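Local coordinates for nitroreductase family protein (Clostridium novyi, PDB 3G14), which probably acts as an oxidoreductase of the FMN-dependent nitroreductase family, although its own substrate is not established, at residues 9-14 and 114-119; 13-18 and 68-73; 36-41 and 104-109; 110-115 and 120-125; 168-173 and 181-186. One frame throughout, in Å; residues are numbered along the deposited sequence.

Interaction 1 of 5, residues 9-14 and 114-119. With SO4 (sulfate ion), chain E.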
# COMPACT_ATOMS: atom_id res chain seq x y z
N LYS B 9 0.75 1.51 14.94
CA LYS B 9 1.71 1.04 15.92
C LYS B 9 1.49 -0.41 16.29
O LYS B 9 2.46 -1.12 16.55
CB LYS B 9 1.68 1.90 17.19
CG LYS B 9 2.27 3.28 17.00
CD LYS B 9 2.24 4.06 18.29
CE LYS B 9 2.52 5.50 18.03
NZ LYS B 9 2.55 6.29 19.31
N LYS B 10 0.24 -0.85 16.33
CA LYS B 10 -0.06 -2.22 16.79
C LYS B 10 0.19 -3.27 15.72
O LYS B 10 0.43 -4.44 16.03
CB LYS B 10 -1.51 -2.31 17.29
CG LYS B 10 -1.95 -3.72 17.74
CD LYS B 10 -3.08 -3.70 18.76
CE LYS B 10 -3.93 -5.01 18.75
NZ LYS B 10 -4.88 -5.18 17.55
N ARG B 11 0.13 -2.88 14.44
CA ARG B 11 0.28 -3.83 13.36
C ARG B 11 1.61 -4.55 13.45
O ARG B 11 2.65 -3.92 13.52
CB ARG B 11 0.19 -3.15 11.99
CG ARG B 11 0.20 -4.15 10.83
CD ARG B 11 0.99 -3.64 9.63
NE ARG B 11 2.32 -3.18 9.96
CZ ARG B 11 3.39 -3.95 10.17
NH1 ARG B 11 3.32 -5.29 10.11
NH2 ARG B 11 4.54 -3.36 10.45
N LYS B 12 1.58 -5.87 13.44
CA LYS B 12 2.81 -6.66 13.32
C LYS B 12 2.57 -7.93 12.53
O LYS B 12 1.42 -8.35 12.35
CB LYS B 12 3.36 -6.99 14.70
CG LYS B 12 2.44 -7.80 15.58
CD LYS B 12 2.75 -7.63 17.08
CE LYS B 12 4.07 -8.28 17.49
NZ LYS B 12 4.31 -9.63 16.84
N SER B 13 3.65 -8.56 12.08
CA SER B 13 3.52 -9.83 11.39
C SER B 13 3.24 -10.94 12.41
O SER B 13 4.01 -11.14 13.34
CB SER B 13 4.78 -10.16 10.58
OG SER B 13 4.99 -9.15 9.66
N ILE B 14 2.12 -11.61 12.26
CA ILE B 14 1.69 -12.60 13.21
C ILE B 14 1.72 -13.95 12.51
O ILE B 14 1.33 -14.08 11.33
CB ILE B 14 0.27 -12.30 13.76
CG1 ILE B 14 0.25 -10.98 14.58
CG2 ILE B 14 -0.24 -13.47 14.59
CD1 ILE B 14 1.12 -11.00 15.81
N GLY B 114 -6.78 -2.74 8.39
CA GLY B 114 -8.14 -2.96 8.83
C GLY B 114 -8.29 -4.18 9.73
O GLY B 114 -9.01 -4.13 10.74
N ALA B 115 -7.61 -5.28 9.37
CA ALA B 115 -7.55 -6.48 10.25
C ALA B 115 -7.07 -6.12 11.64
O ALA B 115 -7.67 -6.55 12.61
CB ALA B 115 -6.64 -7.57 9.68
N THR B 116 -5.96 -5.39 11.72
CA THR B 116 -5.42 -4.94 12.99
C THR B 116 -6.46 -4.15 13.81
O THR B 116 -6.67 -4.42 15.00
CB THR B 116 -4.18 -4.05 12.78
OG1 THR B 116 -3.23 -4.74 11.95
CG2 THR B 116 -3.57 -3.67 14.13
N ASP B 117 -7.10 -3.18 13.16
CA ASP B 117 -8.22 -2.41 13.74
C ASP B 117 -9.35 -3.28 14.30
O ASP B 117 -9.97 -2.90 15.30
CB ASP B 117 -8.75 -1.44 12.65
CG ASP B 117 -9.92 -0.62 13.09
OD1 ASP B 117 -9.76 0.18 14.02
OD2 ASP B 117 -11.00 -0.78 12.50
N GLU B 118 -9.65 -4.40 13.64
CA GLU B 118 -10.73 -5.32 14.04
C GLU B 118 -10.26 -6.41 15.01
O GLU B 118 -11.05 -7.27 15.41
CB GLU B 118 -11.40 -5.95 12.80
CG GLU B 118 -12.05 -4.97 11.81
CD GLU B 118 -13.14 -4.09 12.38
OE1 GLU B 118 -13.75 -4.48 13.38
OE2 GLU B 118 -13.39 -3.02 11.77
N GLY B 119 -8.99 -6.37 15.40
CA GLY B 119 -8.46 -7.26 16.43
C GLY B 119 -7.93 -8.56 15.88
O GLY B 119 -7.83 -9.56 16.61
S SO4 E . 6.73 -6.48 11.44
O1 SO4 E . 8.07 -6.99 11.20
O2 SO4 E . 6.75 -5.08 11.85
O3 SO4 E . 6.12 -7.23 12.54
O4 SO4 E . 5.96 -6.60 10.20
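Oxygen O4 of a bound sulfate is gripped twice by the loop that follows helix 4-10: R11, which also packs on T116, donates through NH1 at 2.9 Å, and S13 OG bonds to the same O4 at 2.8 Å. The R11-K12-S13 sequence matches the phosphate-binding motif near the N-terminus of FMN-dependent nitroreductases, so the sulfate probably marks the place of the flavin phosphate. Its sulfur lies in the plane of the R11 guanidinium, beyond the edge. NH2 reaches O2 and is held a second time by the carbonyl O of R36 of the second subunit, while S13 N points almost straight at O3 (2.8 Å, 173°). Arginine suits the place, since one flat group can serve two anion oxygens and a neighbouring chain.

The base of the arginine rests on helix 99-117. R11 CG runs anti to its backbone N (chi1 -174°) and lies 3.7 Å from T116 OG1, a hydroxyl whose own bond goes to V112 O. The methyl CG2 of T116 meets the stem of K10, whose CG is 4.0 Å away. K10 and T116 run alongside in opposite senses, and K10 NZ ends 3.2 Å from T116 O. T116 O accepts from G119 N (3.1 Å) in the Schellman motif closing the helix, where G119 adopts a positive phi of 89°.

Interaction 2 of 5, residues 13-18 and 68-73. With SO4 (sulfate ion), chain E.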
# COMPACT_ATOMS: atom_id res chain seq x y z
N SER B 13 3.65 -8.56 12.08
CA SER B 13 3.52 -9.83 11.39
C SER B 13 3.24 -10.94 12.41
O SER B 13 4.01 -11.14 13.34
CB SER B 13 4.78 -10.16 10.58
OG SER B 13 4.99 -9.15 9.66
N ILE B 14 2.12 -11.61 12.26
CA ILE B 14 1.69 -12.60 13.21
C ILE B 14 1.72 -13.95 12.51
O ILE B 14 1.33 -14.08 11.33
CB ILE B 14 0.27 -12.30 13.76
CG1 ILE B 14 0.25 -10.98 14.58
CG2 ILE B 14 -0.24 -13.47 14.59
CD1 ILE B 14 1.12 -11.00 15.81
N LYS B 15 2.26 -14.94 13.22
CA LYS B 15 2.43 -16.28 12.66
C LYS B 15 1.68 -17.32 13.44
O LYS B 15 1.59 -18.46 12.99
CB LYS B 15 3.91 -16.67 12.60
CG LYS B 15 4.73 -15.75 11.72
CD LYS B 15 4.52 -16.04 10.27
CE LYS B 15 5.49 -15.20 9.43
NZ LYS B 15 5.10 -15.22 8.00
N LYS B 16 1.14 -16.92 14.61
CA LYS B 16 0.49 -17.84 15.51
C LYS B 16 -0.87 -17.30 15.87
O LYS B 16 -0.99 -16.15 16.31
CB LYS B 16 1.37 -18.08 16.73
CG LYS B 16 2.57 -18.96 16.35
CD LYS B 16 3.55 -19.13 17.46
CE LYS B 16 4.61 -20.18 17.07
NZ LYS B 16 4.02 -21.47 16.52
N PHE B 17 -1.87 -18.15 15.65
CA PHE B 17 -3.27 -17.78 15.65
C PHE B 17 -4.12 -18.75 16.45
O PHE B 17 -3.83 -19.95 16.50
CB PHE B 17 -3.81 -17.78 14.23
CG PHE B 17 -3.25 -16.70 13.39
CD1 PHE B 17 -3.75 -15.42 13.46
CD2 PHE B 17 -2.20 -16.95 12.52
CE1 PHE B 17 -3.25 -14.42 12.71
CE2 PHE B 17 -1.69 -15.96 11.76
CZ PHE B 17 -2.17 -14.70 11.83
N GLU B 18 -5.18 -18.22 17.05
CA GLU B 18 -6.20 -19.03 17.69
C GLU B 18 -7.05 -19.57 16.54
O GLU B 18 -7.01 -19.05 15.44
CB GLU B 18 -7.07 -18.18 18.64
CG GLU B 18 -6.31 -17.28 19.64
CD GLU B 18 -5.65 -18.04 20.80
OE1 GLU B 18 -5.48 -19.29 20.71
OE2 GLU B 18 -5.29 -17.37 21.81
N THR B 68 11.88 -20.58 6.05
CA THR B 68 11.32 -21.29 7.22
C THR B 68 9.86 -21.64 6.98
O THR B 68 9.24 -21.06 6.12
CB THR B 68 11.43 -20.47 8.51
OG1 THR B 68 10.49 -19.41 8.50
CG2 THR B 68 12.81 -19.89 8.64
N SER B 69 9.31 -22.59 7.75
CA SER B 69 7.90 -22.99 7.60
C SER B 69 6.87 -22.08 8.30
O SER B 69 5.67 -22.37 8.25
CB SER B 69 7.75 -24.45 8.06
OG SER B 69 8.08 -24.51 9.43
N ALA B 70 7.29 -20.96 8.88
CA ALA B 70 6.41 -20.14 9.73
C ALA B 70 5.19 -19.61 8.94
O ALA B 70 4.05 -19.66 9.42
CB ALA B 70 7.20 -19.00 10.39
N ALA B 71 5.43 -19.11 7.71
CA ALA B 71 4.34 -18.59 6.87
C ALA B 71 3.34 -19.70 6.49
O ALA B 71 2.12 -19.53 6.58
CB ALA B 71 4.92 -17.88 5.58
N SER B 72 3.87 -20.85 6.05
CA SER B 72 3.05 -22.00 5.66
C SER B 72 2.19 -22.39 6.84
O SER B 72 0.98 -22.58 6.68
CB SER B 72 3.94 -23.19 5.26
OG SER B 72 4.50 -22.97 3.98
N GLU B 73 2.78 -22.43 8.04
CA GLU B 73 2.03 -22.83 9.25
C GLU B 73 0.97 -21.80 9.63
O GLU B 73 -0.12 -22.21 10.07
CB GLU B 73 2.96 -23.11 10.42
CG GLU B 73 3.83 -24.30 10.12
CD GLU B 73 4.97 -24.49 11.06
OE1 GLU B 73 5.01 -23.80 12.11
OE2 GLU B 73 5.79 -25.39 10.77
S SO4 E . 6.73 -6.48 11.44
O1 SO4 E . 8.07 -6.99 11.20
O2 SO4 E . 6.75 -5.08 11.85
O3 SO4 E . 6.12 -7.23 12.54
O4 SO4 E . 5.96 -6.60 10.20
O HOH W 1 3.49 -20.09 12.19
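K15 lays its aliphatic chain over the first turn of helix 70-77, with CD 4.0 Å from A70 CB and 3.7 Å from A70 O. The bend at chi2 (-76°) carries the chain across this turn, from A70 to A71, and its NZ finishes 3.6 Å from the methyl of A71. Two small alanines suit this surface, because they let a long, flexible lysine lie close to the helix backbone.

The backbones meet through water. One molecule donates to K15 O at 2.6 Å and to A70 O at 2.9 Å, so both of its protons are spent on joining the two carbonyls. S69 stands at the N-cap position, yet its hydroxyl makes no capping bond; it donates to E73 OE2 (2.8 Å), coming from above the carboxylate plane. K16 NZ is 5.1 Å from E73 OE1, too far for a salt bridge, though the opposite charges may attract weakly.

The contact thus joins the loop between helices 4-10 and 24-35 to the start of helix 70-77. With hydrocarbon packing and one bridging water but no direct hydrogen bond between the segments, its chemistry implies a pairing that depends on shape and solvent more than on directed polar bonds.

Interaction 3 of 5, residues 36-41 and 104-109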
# COMPACT_ATOMS: atom_id res chain seq x y z
N ARG B 36 -12.22 1.17 -0.43
CA ARG B 36 -12.07 2.64 -0.34
C ARG B 36 -10.64 3.11 -0.62
O ARG B 36 -10.33 4.31 -0.46
CB ARG B 36 -12.50 3.10 1.04
CG ARG B 36 -13.99 2.99 1.27
CD ARG B 36 -14.27 3.29 2.72
NE ARG B 36 -15.65 2.98 3.10
CZ ARG B 36 -16.70 3.78 2.93
NH1 ARG B 36 -16.59 4.98 2.39
NH2 ARG B 36 -17.89 3.37 3.36
N ALA B 37 -9.78 2.20 -1.05
CA ALA B 37 -8.38 2.54 -1.30
C ALA B 37 -8.32 3.39 -2.58
O ALA B 37 -9.17 3.21 -3.48
CB ALA B 37 -7.55 1.28 -1.45
N PRO B 38 -7.31 4.29 -2.69
CA PRO B 38 -7.07 5.00 -3.95
C PRO B 38 -6.47 4.06 -4.98
O PRO B 38 -5.74 3.13 -4.62
CB PRO B 38 -6.02 6.07 -3.58
CG PRO B 38 -5.26 5.50 -2.44
CD PRO B 38 -6.28 4.61 -1.67
N SER B 39 -6.74 4.31 -6.25
CA SER B 39 -6.15 3.54 -7.34
C SER B 39 -5.99 4.45 -8.55
O SER B 39 -6.65 5.50 -8.67
CB SER B 39 -7.01 2.32 -7.69
OG SER B 39 -8.26 2.76 -8.17
N TRP B 40 -5.10 4.05 -9.44
CA TRP B 40 -4.82 4.84 -10.63
C TRP B 40 -6.08 4.90 -11.49
O TRP B 40 -6.67 3.88 -11.81
CB TRP B 40 -3.65 4.24 -11.41
CG TRP B 40 -3.18 5.10 -12.52
CD1 TRP B 40 -2.45 6.25 -12.43
CD2 TRP B 40 -3.41 4.88 -13.89
NE1 TRP B 40 -2.21 6.77 -13.67
CE2 TRP B 40 -2.81 5.94 -14.59
CE3 TRP B 40 -4.10 3.90 -14.60
CZ2 TRP B 40 -2.84 6.04 -15.97
CZ3 TRP B 40 -4.14 3.99 -15.98
CH2 TRP B 40 -3.51 5.05 -16.65
N LYS B 41 -6.49 6.12 -11.82
CA LYS B 41 -7.71 6.39 -12.59
C LYS B 41 -8.99 5.77 -11.97
O LYS B 41 -9.97 5.51 -12.66
CB LYS B 41 -7.51 6.01 -14.06
CG LYS B 41 -6.53 6.97 -14.78
CD LYS B 41 -6.46 6.71 -16.27
CE LYS B 41 -5.56 7.71 -17.01
NZ LYS B 41 -6.00 9.10 -16.82
N THR B 104 -2.64 -2.76 -6.11
CA THR B 104 -3.00 -3.94 -5.32
C THR B 104 -2.28 -3.87 -3.96
O THR B 104 -2.89 -4.24 -2.94
CB THR B 104 -2.70 -5.27 -6.08
OG1 THR B 104 -3.29 -5.22 -7.38
CG2 THR B 104 -3.23 -6.51 -5.32
N ALA B 105 -1.02 -3.39 -3.91
CA ALA B 105 -0.29 -3.25 -2.61
C ALA B 105 -1.03 -2.29 -1.65
O ALA B 105 -1.18 -2.57 -0.42
CB ALA B 105 1.20 -2.77 -2.80
N ILE B 106 -1.48 -1.18 -2.21
CA ILE B 106 -2.24 -0.15 -1.47
C ILE B 106 -3.44 -0.82 -0.83
O ILE B 106 -3.66 -0.72 0.38
CB ILE B 106 -2.70 1.03 -2.40
CG1 ILE B 106 -1.53 1.87 -2.93
CG2 ILE B 106 -3.65 2.01 -1.66
CD1 ILE B 106 -1.92 2.92 -4.01
N ALA B 107 -4.23 -1.53 -1.64
CA ALA B 107 -5.48 -2.14 -1.15
C ALA B 107 -5.22 -3.24 -0.13
O ALA B 107 -5.93 -3.33 0.89
CB ALA B 107 -6.36 -2.67 -2.34
N MSE B 108 -4.21 -4.07 -0.39
CA MSE B 108 -3.82 -5.09 0.57
C MSE B 108 -3.33 -4.48 1.90
O MSE B 108 -3.57 -5.07 2.96
CB MSE B 108 -2.73 -6.01 -0.04
CG MSE B 108 -2.42 -7.19 0.83
SE MSE B 108 -4.01 -8.37 1.24
CE MSE B 108 -3.08 -9.95 0.43
N GLU B 109 -2.69 -3.31 1.90
CA GLU B 109 -2.30 -2.69 3.18
C GLU B 109 -3.56 -2.18 3.93
O GLU B 109 -3.56 -2.13 5.18
CB GLU B 109 -1.25 -1.59 3.00
CG GLU B 109 -0.67 -1.02 4.30
CD GLU B 109 0.05 -2.05 5.16
OE1 GLU B 109 0.10 -3.25 4.74
OE2 GLU B 109 0.55 -1.66 6.25
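The backbone of 36-41 leaves helix 24-35 at R36, takes up polyproline-like angles at A37 and P38, and passes helix 99-117 most closely where A37 CA comes within 5.5 Å of A107 CA. At that point the A37 methyl faces the helix, 4.0 Å from A107 CA and 4.2 Å from A107 CB. Alanine on both sides keeps the spacing small enough for the loop to touch the helix backbone itself.

The neighbouring side chain, I106, is larger. Its CG2 stands beside its own carbonyl carbon, and this one branch serves two partners: it lies 3.7 Å from P38 CD and 4.0 Å from A37 CB. The other branch of I106 carries CD1 past P38 O at 3.9 Å. Proline fits here because its ring offers a compact apolar surface on a chain that is already extended. No hydrogen bond crosses between the two segments.

Helix 99-117 is the long helix that, in this nitroreductase fold, packs on the mixed sheet and also takes part in the dimer interface. A107 touches Y46 and F48 of strand 46-51, whereas I106 packs on W124 of the second subunit and P38 on E109 of the second subunit. The contact probably borders a pocket between the subunits, as an acetate about 4 Å from the side chain of I106 and a sulfate about 4 Å from that of P38 suggest, although both ions probably come from the crystallisation liquor.

Interaction 4 of 5, residues 110-115 and 120-125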
# COMPACT_ATOMS: atom_id res chain seq x y z
N HIS B 110 -4.61 -1.79 3.19
CA HIS B 110 -5.89 -1.47 3.82
C HIS B 110 -6.49 -2.72 4.51
O HIS B 110 -7.03 -2.63 5.62
CB HIS B 110 -6.90 -0.83 2.82
CG HIS B 110 -6.62 0.62 2.51
ND1 HIS B 110 -7.62 1.56 2.33
CD2 HIS B 110 -5.46 1.27 2.28
CE1 HIS B 110 -7.07 2.73 2.06
NE2 HIS B 110 -5.77 2.59 2.01
N ILE B 111 -6.35 -3.88 3.85
CA ILE B 111 -6.79 -5.19 4.44
C ILE B 111 -6.05 -5.42 5.75
O ILE B 111 -6.65 -5.66 6.81
CB ILE B 111 -6.48 -6.39 3.52
CG1 ILE B 111 -7.24 -6.29 2.18
CG2 ILE B 111 -6.81 -7.74 4.22
CD1 ILE B 111 -8.71 -6.51 2.28
N VAL B 112 -4.72 -5.33 5.65
CA VAL B 112 -3.82 -5.58 6.78
C VAL B 112 -4.08 -4.62 7.94
O VAL B 112 -4.26 -5.03 9.09
CB VAL B 112 -2.33 -5.58 6.29
CG1 VAL B 112 -1.33 -5.38 7.47
CG2 VAL B 112 -2.03 -6.85 5.48
N LEU B 113 -4.11 -3.32 7.64
CA LEU B 113 -4.39 -2.37 8.71
C LEU B 113 -5.82 -2.49 9.26
O LEU B 113 -6.06 -2.36 10.48
CB LEU B 113 -4.11 -0.96 8.23
CG LEU B 113 -2.67 -0.63 7.90
CD1 LEU B 113 -2.65 0.71 7.21
CD2 LEU B 113 -1.77 -0.67 9.20
N GLY B 114 -6.78 -2.74 8.39
CA GLY B 114 -8.14 -2.96 8.83
C GLY B 114 -8.29 -4.18 9.73
O GLY B 114 -9.01 -4.13 10.74
N ALA B 115 -7.61 -5.28 9.37
CA ALA B 115 -7.55 -6.48 10.25
C ALA B 115 -7.07 -6.12 11.64
O ALA B 115 -7.67 -6.55 12.61
CB ALA B 115 -6.64 -7.57 9.68
N TYR B 120 -7.59 -8.53 14.59
CA TYR B 120 -7.06 -9.68 13.87
C TYR B 120 -5.60 -9.48 13.45
O TYR B 120 -5.20 -8.39 13.06
CB TYR B 120 -7.92 -10.00 12.64
CG TYR B 120 -9.36 -10.39 12.96
CD1 TYR B 120 -9.64 -11.37 13.91
CD2 TYR B 120 -10.42 -9.79 12.29
CE1 TYR B 120 -10.97 -11.72 14.20
CE2 TYR B 120 -11.75 -10.12 12.57
CZ TYR B 120 -12.02 -11.09 13.53
OH TYR B 120 -13.32 -11.42 13.80
N GLY B 121 -4.84 -10.56 13.52
CA GLY B 121 -3.48 -10.62 13.00
C GLY B 121 -3.44 -10.94 11.50
O GLY B 121 -4.33 -11.59 10.97
N THR B 122 -2.37 -10.48 10.85
CA THR B 122 -2.08 -10.78 9.46
C THR B 122 -0.58 -10.97 9.29
O THR B 122 0.22 -10.74 10.21
CB THR B 122 -2.51 -9.61 8.53
OG1 THR B 122 -2.01 -8.40 9.08
CG2 THR B 122 -4.02 -9.54 8.38
N CYS B 123 -0.19 -11.42 8.11
CA CYS B 123 1.22 -11.53 7.79
C CYS B 123 1.37 -11.47 6.29
O CYS B 123 0.84 -12.31 5.59
CB CYS B 123 1.79 -12.85 8.33
SG CYS B 123 3.57 -12.99 8.12
N TRP B 124 2.05 -10.44 5.79
CA TRP B 124 2.29 -10.35 4.33
C TRP B 124 3.07 -11.53 3.81
O TRP B 124 4.16 -11.83 4.28
CB TRP B 124 3.06 -9.08 3.99
CG TRP B 124 2.24 -7.86 3.81
CD1 TRP B 124 1.88 -6.96 4.77
CD2 TRP B 124 1.82 -7.30 2.56
NE1 TRP B 124 1.18 -5.91 4.22
CE2 TRP B 124 1.11 -6.10 2.86
CE3 TRP B 124 1.91 -7.72 1.24
CZ2 TRP B 124 0.53 -5.30 1.86
CZ3 TRP B 124 1.35 -6.90 0.23
CH2 TRP B 124 0.67 -5.71 0.56
N ILE B 125 2.53 -12.22 2.81
CA ILE B 125 3.28 -13.31 2.13
C ILE B 125 3.27 -13.09 0.62
O ILE B 125 2.19 -13.08 -0.00
CB ILE B 125 2.66 -14.71 2.48
CG1 ILE B 125 2.64 -14.96 4.00
CG2 ILE B 125 3.35 -15.85 1.64
CD1 ILE B 125 1.65 -16.06 4.47
O HOH W 2 -3.11 -7.38 11.30
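With chi1 at 161°, V112 swings CG1 to the side of its carbonyl carbon, and T122 places OG1 between its own N and carbonyl carbon (chi1 48°), which brings the valine methyl to 3.5 Å from the threonine oxygen. The remaining branch of each residue finds a different partner. V112 CG2 approaches the pyrrole side of the W124 indole obliquely, 3.6 Å from NE1, whose polar bond goes to E109 OE1. T122 CG2 meets the methyl of A115 at 3.5 Å. A beta-branched residue suits each place, since it can present two groups in two directions: V112 offers two methyls, and T122 one methyl and one hydroxyl.

Where helix 99-117 ends, Y120 N donates to A115 O (2.8 Å, 157°) from above the carbonyl plane, the 6→1 bond of a Schellman motif turning at G119. The CB atoms of the bonded pair pack at 4.0 Å. The small A115 side chain lets Y120 come this near, while the phenol leads off to bond D23 N through OH. A water stands between the segments: it donates to Y120 O at 2.9 Å and is hydrogen-bonded to T122 OG1 at 2.7 Å, linking the two, with only a weak bond to V112 O.

G121, T122 and I125 continue by backbone bonds to G152, I14 and L148. The whole is a Schellman C-cap that leads helix 99-117 into the extended connection beside strand 144-151, within the alpha/beta core of the nitroreductase fold.

Interaction 5 of 5, residues 168-173 and 181-186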
# COMPACT_ATOMS: atom_id res chain seq x y z
N ASP B 168 -19.44 -2.10 -5.75
CA ASP B 168 -20.14 -3.16 -5.03
C ASP B 168 -19.12 -4.22 -4.68
O ASP B 168 -18.66 -4.91 -5.58
CB ASP B 168 -21.24 -3.78 -5.88
CG ASP B 168 -21.99 -4.88 -5.15
OD1 ASP B 168 -21.72 -5.11 -3.93
OD2 ASP B 168 -22.86 -5.50 -5.79
N MSE B 169 -18.78 -4.36 -3.39
CA MSE B 169 -17.72 -5.32 -2.98
C MSE B 169 -18.05 -6.74 -3.42
O MSE B 169 -17.16 -7.54 -3.59
CB MSE B 169 -17.44 -5.32 -1.46
CG MSE B 169 -18.29 -6.28 -0.61
SE MSE B 169 -17.81 -6.25 1.30
CE MSE B 169 -16.93 -4.60 1.14
N ASP B 170 -19.34 -7.03 -3.64
CA ASP B 170 -19.71 -8.37 -4.10
C ASP B 170 -19.02 -8.74 -5.41
O ASP B 170 -18.65 -9.90 -5.58
CB ASP B 170 -21.24 -8.51 -4.19
CG ASP B 170 -21.67 -9.87 -4.66
OD1 ASP B 170 -21.34 -10.88 -4.02
OD2 ASP B 170 -22.35 -9.91 -5.70
N GLU B 171 -18.79 -7.76 -6.29
CA GLU B 171 -18.04 -8.00 -7.56
C GLU B 171 -16.52 -8.27 -7.35
O GLU B 171 -15.82 -8.61 -8.30
CB GLU B 171 -18.14 -6.78 -8.47
N TYR B 172 -16.04 -8.08 -6.13
CA TYR B 172 -14.59 -8.05 -5.88
C TYR B 172 -14.15 -9.02 -4.79
O TYR B 172 -13.00 -9.00 -4.40
CB TYR B 172 -14.13 -6.64 -5.52
CG TYR B 172 -14.35 -5.63 -6.62
CD1 TYR B 172 -13.40 -5.42 -7.61
CD2 TYR B 172 -15.53 -4.87 -6.66
CE1 TYR B 172 -13.61 -4.49 -8.64
CE2 TYR B 172 -15.74 -3.91 -7.68
CZ TYR B 172 -14.78 -3.75 -8.67
OH TYR B 172 -14.98 -2.83 -9.67
N LEU B 173 -15.07 -9.86 -4.32
CA LEU B 173 -14.84 -10.77 -3.20
C LEU B 173 -15.42 -12.16 -3.48
O LEU B 173 -16.64 -12.34 -3.67
CB LEU B 173 -15.48 -10.22 -1.95
CG LEU B 173 -15.16 -10.92 -0.63
CD1 LEU B 173 -13.73 -10.70 -0.24
CD2 LEU B 173 -16.16 -10.28 0.37
N SER B 181 -18.95 -15.91 -5.76
CA SER B 181 -19.30 -14.82 -4.86
C SER B 181 -19.28 -15.19 -3.37
O SER B 181 -19.96 -16.14 -2.94
CB SER B 181 -20.70 -14.34 -5.22
OG SER B 181 -21.15 -13.36 -4.31
N PHE B 182 -18.51 -14.44 -2.59
CA PHE B 182 -18.50 -14.62 -1.14
C PHE B 182 -19.90 -14.28 -0.59
O PHE B 182 -20.50 -15.05 0.17
CB PHE B 182 -17.47 -13.71 -0.45
CG PHE B 182 -17.46 -13.85 1.04
CD1 PHE B 182 -16.68 -14.83 1.66
CD2 PHE B 182 -18.27 -13.04 1.84
CE1 PHE B 182 -16.68 -14.97 3.04
CE2 PHE B 182 -18.28 -13.18 3.23
CZ PHE B 182 -17.50 -14.15 3.83
N MSE B 183 -20.38 -13.10 -0.94
CA MSE B 183 -21.57 -12.59 -0.25
C MSE B 183 -22.85 -13.28 -0.67
O MSE B 183 -23.81 -13.28 0.10
CB MSE B 183 -21.72 -11.09 -0.42
CG MSE B 183 -20.72 -10.23 0.41
SE MSE B 183 -20.86 -8.50 -0.33
CE MSE B 183 -22.57 -8.04 0.53
N GLU B 184 -22.89 -13.88 -1.85
CA GLU B 184 -24.09 -14.55 -2.32
C GLU B 184 -24.10 -16.02 -1.95
O GLU B 184 -25.08 -16.70 -2.17
CB GLU B 184 -24.23 -14.43 -3.83
CG GLU B 184 -24.29 -13.00 -4.35
CD GLU B 184 -24.24 -12.97 -5.87
OE1 GLU B 184 -24.95 -13.78 -6.49
OE2 GLU B 184 -23.49 -12.15 -6.45
N SER B 185 -23.00 -16.53 -1.40
CA SER B 185 -22.92 -17.96 -1.09
C SER B 185 -23.33 -18.27 0.35
O SER B 185 -23.20 -17.43 1.25
CB SER B 185 -21.51 -18.49 -1.38
OG SER B 185 -21.24 -18.47 -2.78
N ASN B 186 -23.84 -19.48 0.55
CA ASN B 186 -23.99 -20.04 1.88
C ASN B 186 -22.60 -20.51 2.30
O ASN B 186 -22.27 -21.70 2.16
CB ASN B 186 -24.99 -21.21 1.88
O HOH W 3 -19.06 -11.36 -2.87
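Two acid groups stand almost in contact: D170 OD2 lies 2.6 Å from E184 OE2, with the carboxylate planes 48° apart. Oxygens so close suggest that one group holds a proton and donates it, which would relieve the repulsion. The other oxygen of the aspartate is also engaged, for S181 OG donates to the syn lone pair of D170 OD1 at 2.5 Å. Serine suits this spot because its hydroxyl works both ways, accepting from E184 N (3.1 Å) in an ST motif and so tying the glutamate's backbone beside the aspartate. A water accepting from M183 N sits next to D170 OD1 and L173 O.

Apolar packing lies below. L173 CG packs on F182 CB at 3.6 Å, both chains heading the same way, while F182 N donates to L173 O (3.0 Å). The selenium of M183 presses on M169 CG at 3.4 Å, the two selenomethionine chains lying crosswise.

An Asx turn from D168 OD1 to D170 N opens the 3-10 segment 169-171, and F182 to S185 form a type I turn. Together these turns bracket strand 173-175, an edge strand of the chain's mixed sheet in the nitroreductase fold.

Overall arrangement
Interactions 1, 3 and 4 line up along helix 99-117. The centres of 1 and 4 are about 6 Å apart, and those of 3 and 4 about 14 Å; the latter two touch where M108 CG lies 3.4 Å from W124 CH2. The loop after helix 4-10 joins interaction 1 to interaction 2, about 15 Å away between centres. These two share S13 and the same sulfate, which probably marks the position of the flavin phosphate. Interactions 1, 3 and 4 all touch the second subunit, consistent with a flavin site at the dimer interface. Interaction 5 stands apart, its centre about 24 Å from that of interaction 1.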